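Local coordinates for fimbria adhesin protein (Klebsiella pneumoniae, PDB 3U4K) that binds human collagen V through the receptor-binding domain seen here and, as a fimbrial adhesin, probably helps the bacterium attach to host tissue, at residues S79-V83 / M115-D119. Sequence-based numbering, arbitrary orientation.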
ATOM      1  N   SER A  79       1.381 -15.475  -4.950  1.00 74.67           N
ATOM      2  CA  SER A  79       1.789 -14.317  -4.150  1.00 74.05           C
ATOM      3  C   SER A  79       0.595 -13.461  -3.756  1.00 71.07           C
ATOM      4  O   SER A  79      -0.176 -13.034  -4.612  1.00 67.83           O
ATOM      5  CB  SER A  79       2.813 -13.462  -4.901  1.00 75.15           C
ATOM      6  OG  SER A  79       4.120 -13.980  -4.747  1.00 76.72           O
ATOM      7  N   ASP A  80       0.460 -13.209  -2.456  1.00 71.93           N
ATOM      8  CA  ASP A  80      -0.650 -12.418  -1.923  1.00 71.86           C
ATOM      9  C   ASP A  80      -0.267 -10.962  -1.665  1.00 68.62           C
ATOM     10  O   ASP A  80       0.790 -10.679  -1.103  1.00 66.66           O
ATOM     11  CB  ASP A  80      -1.188 -13.047  -0.634  1.00 74.39           C
ATOM     12  CG  ASP A  80      -1.774 -14.433  -0.857  1.00 77.52           C
ATOM     13  OD1 ASP A  80      -1.728 -15.254   0.085  1.00 78.78           O
ATOM     14  OD2 ASP A  80      -2.281 -14.702  -1.966  1.00 79.14           O
ATOM     15  N   ALA A  81      -1.134 -10.050  -2.100  1.00 67.33           N
ATOM     16  CA  ALA A  81      -1.011  -8.629  -1.784  1.00 66.63           C
ATOM     17  C   ALA A  81      -1.867  -8.333  -0.559  1.00 66.72           C
ATOM     18  O   ALA A  81      -3.098  -8.410  -0.619  1.00 65.68           O
ATOM     19  CB  ALA A  81      -1.446  -7.778  -2.966  1.00 65.09           C
ATOM     20  N   LYS A  82      -1.205  -8.007   0.549  1.00 66.83           N
ATOM     21  CA  LYS A  82      -1.870  -7.865   1.841  1.00 66.19           C
ATOM     22  C   LYS A  82      -1.735  -6.476   2.453  1.00 66.31           C
ATOM     23  O   LYS A  82      -0.664  -5.863   2.416  1.00 67.21           O
ATOM     24  CB  LYS A  82      -1.335  -8.901   2.834  1.00 65.89           C
ATOM     25  CG  LYS A  82      -1.916 -10.293   2.666  1.00 67.49           C
ATOM     26  CD  LYS A  82      -1.350 -11.249   3.703  1.00 68.26           C
ATOM     27  CE  LYS A  82      -1.888 -12.657   3.499  1.00 70.35           C
ATOM     28  NZ  LYS A  82      -1.188 -13.642   4.370  1.00 73.63           N
ATOM     29  N   VAL A  83      -2.839  -5.992   3.013  1.00 65.82           N
ATOM     30  CA  VAL A  83      -2.823  -4.821   3.873  1.00 65.59           C
ATOM     31  C   VAL A  83      -2.758  -5.341   5.304  1.00 68.26           C
ATOM     32  O   VAL A  83      -3.643  -6.078   5.747  1.00 68.00           O
ATOM     33  CB  VAL A  83      -4.071  -3.944   3.678  1.00 65.38           C
ATOM     34  CG1 VAL A  83      -4.024  -2.746   4.612  1.00 68.61           C
ATOM     35  CG2 VAL A  83      -4.179  -3.484   2.232  1.00 64.38           C
HETATM   36  N   MSE A 115      -2.260  -4.534  -9.782  1.00 75.06           N
HETATM   37  CA  MSE A 115      -3.326  -4.885  -8.839  1.00 74.89           C
HETATM   38  C   MSE A 115      -3.597  -3.810  -7.808  1.00 72.55           C
HETATM   39  O   MSE A 115      -2.702  -3.052  -7.414  1.00 70.33           O
HETATM   40  CB  MSE A 115      -3.026  -6.232  -8.167  1.00 76.66           C
HETATM   41  CG  MSE A 115      -2.006  -6.135  -7.032  1.00 81.30           C
HETATM   42 SE   MSE A 115      -1.009  -7.826  -6.842  1.00 85.62          SE
HETATM   43  CE  MSE A 115       0.782  -7.086  -7.224  1.00 84.65           C
ATOM     44  N   ILE A 116      -4.855  -3.743  -7.379  1.00 67.09           N
ATOM     45  CA  ILE A 116      -5.269  -2.915  -6.254  1.00 63.56           C
ATOM     46  C   ILE A 116      -5.409  -3.823  -5.032  1.00 63.71           C
ATOM     47  O   ILE A 116      -6.090  -4.853  -5.087  1.00 65.45           O
ATOM     48  CB  ILE A 116      -6.592  -2.172  -6.549  1.00 61.72           C
ATOM     49  CG1 ILE A 116      -6.428  -1.270  -7.782  1.00 59.83           C
ATOM     50  CG2 ILE A 116      -7.031  -1.352  -5.341  1.00 61.00           C
ATOM     51  CD1 ILE A 116      -7.713  -0.959  -8.518  1.00 56.81           C
ATOM     52  N   TYR A 117      -4.739  -3.450  -3.945  1.00 62.67           N
ATOM     53  CA  TYR A 117      -4.730  -4.237  -2.713  1.00 62.87           C
ATOM     54  C   TYR A 117      -6.117  -4.253  -2.064  1.00 64.87           C
ATOM     55  O   TYR A 117      -6.782  -3.217  -2.017  1.00 65.54           O
ATOM     56  CB  TYR A 117      -3.723  -3.647  -1.728  1.00 63.11           C
ATOM     57  CG  TYR A 117      -2.265  -3.932  -2.020  1.00 62.26           C
ATOM     58  CD1 TYR A 117      -1.484  -4.624  -1.100  1.00 63.13           C
ATOM     59  CD2 TYR A 117      -1.657  -3.492  -3.197  1.00 61.26           C
ATOM     60  CE1 TYR A 117      -0.147  -4.884  -1.346  1.00 63.66           C
ATOM     61  CE2 TYR A 117      -0.317  -3.747  -3.451  1.00 61.85           C
ATOM     62  CZ  TYR A 117       0.435  -4.443  -2.521  1.00 62.46           C
ATOM     63  OH  TYR A 117       1.769  -4.708  -2.749  1.00 63.33           O
ATOM     64  N   PRO A 118      -6.559  -5.425  -1.562  1.00 66.39           N
ATOM     65  CA  PRO A 118      -5.860  -6.708  -1.613  1.00 68.04           C
ATOM     66  C   PRO A 118      -6.123  -7.499  -2.898  1.00 68.67           C
ATOM     67  O   PRO A 118      -7.148  -7.299  -3.562  1.00 66.15           O
ATOM     68  CB  PRO A 118      -6.427  -7.456  -0.406  1.00 65.59           C
ATOM     69  CG  PRO A 118      -7.816  -6.938  -0.277  1.00 66.28           C
ATOM     70  CD  PRO A 118      -7.814  -5.520  -0.793  1.00 66.53           C
ATOM     71  N   ASP A 119      -5.184  -8.384  -3.228  1.00 70.55           N
ATOM     72  CA  ASP A 119      -5.285  -9.274  -4.382  1.00 71.39           C
ATOM     73  C   ASP A 119      -4.260 -10.401  -4.251  1.00 72.44           C
ATOM     74  O   ASP A 119      -3.526 -10.474  -3.262  1.00 70.60           O
ATOM     75  CB  ASP A 119      -5.059  -8.498  -5.688  1.00 72.46           C
ATOM     76  CG  ASP A 119      -5.854  -9.068  -6.858  1.00 74.63           C
ATOM     77  OD1 ASP A 119      -6.609 -10.045  -6.659  1.00 73.02           O
ATOM     78  OD2 ASP A 119      -5.727  -8.529  -7.980  1.00 75.91           O
TER
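In this jelly-roll beta barrel, the chain steps from one sheet to the other between M115 and D119, and here it meets the end of strand 74-83. M115 and I116 still pair with strand 103-111; after the cis peptide bond before P118, D119 begins strand 119-125, the edge strand beside 74-83. A81 and D119 form an antiparallel hydrogen-bonded pair, CA to CA 5.0 Å: A81 N donates to D119 O at 2.7 Å, while the return bond from D119 N to A81 O is weak at 3.3 Å.

The side chains of M115 and Y117 are buried between the two layers, both against Y159. Y117, with chi1 m, turns one face of its ring to A81 CB and also reaches T157 of strand 154-160. M115 takes chi1 p and chi2 t, which brings its selenium, SE, to 3.9 Å from A81 CB, so this small methyl touches both larger side chains. V83, chi1 t, puts CG2 4.0 Å from Y117 CB and also packs on F107 and Y96. By contrast, K82 is extended, t from chi2 to chi4, and its CA-to-CB bond points away, as does that of D80. The contact between A81 and Y117 is a CH-pi one: A81 CB sits 3.7 Å from the centroid of the Y117 ring, 17° off the ring normal.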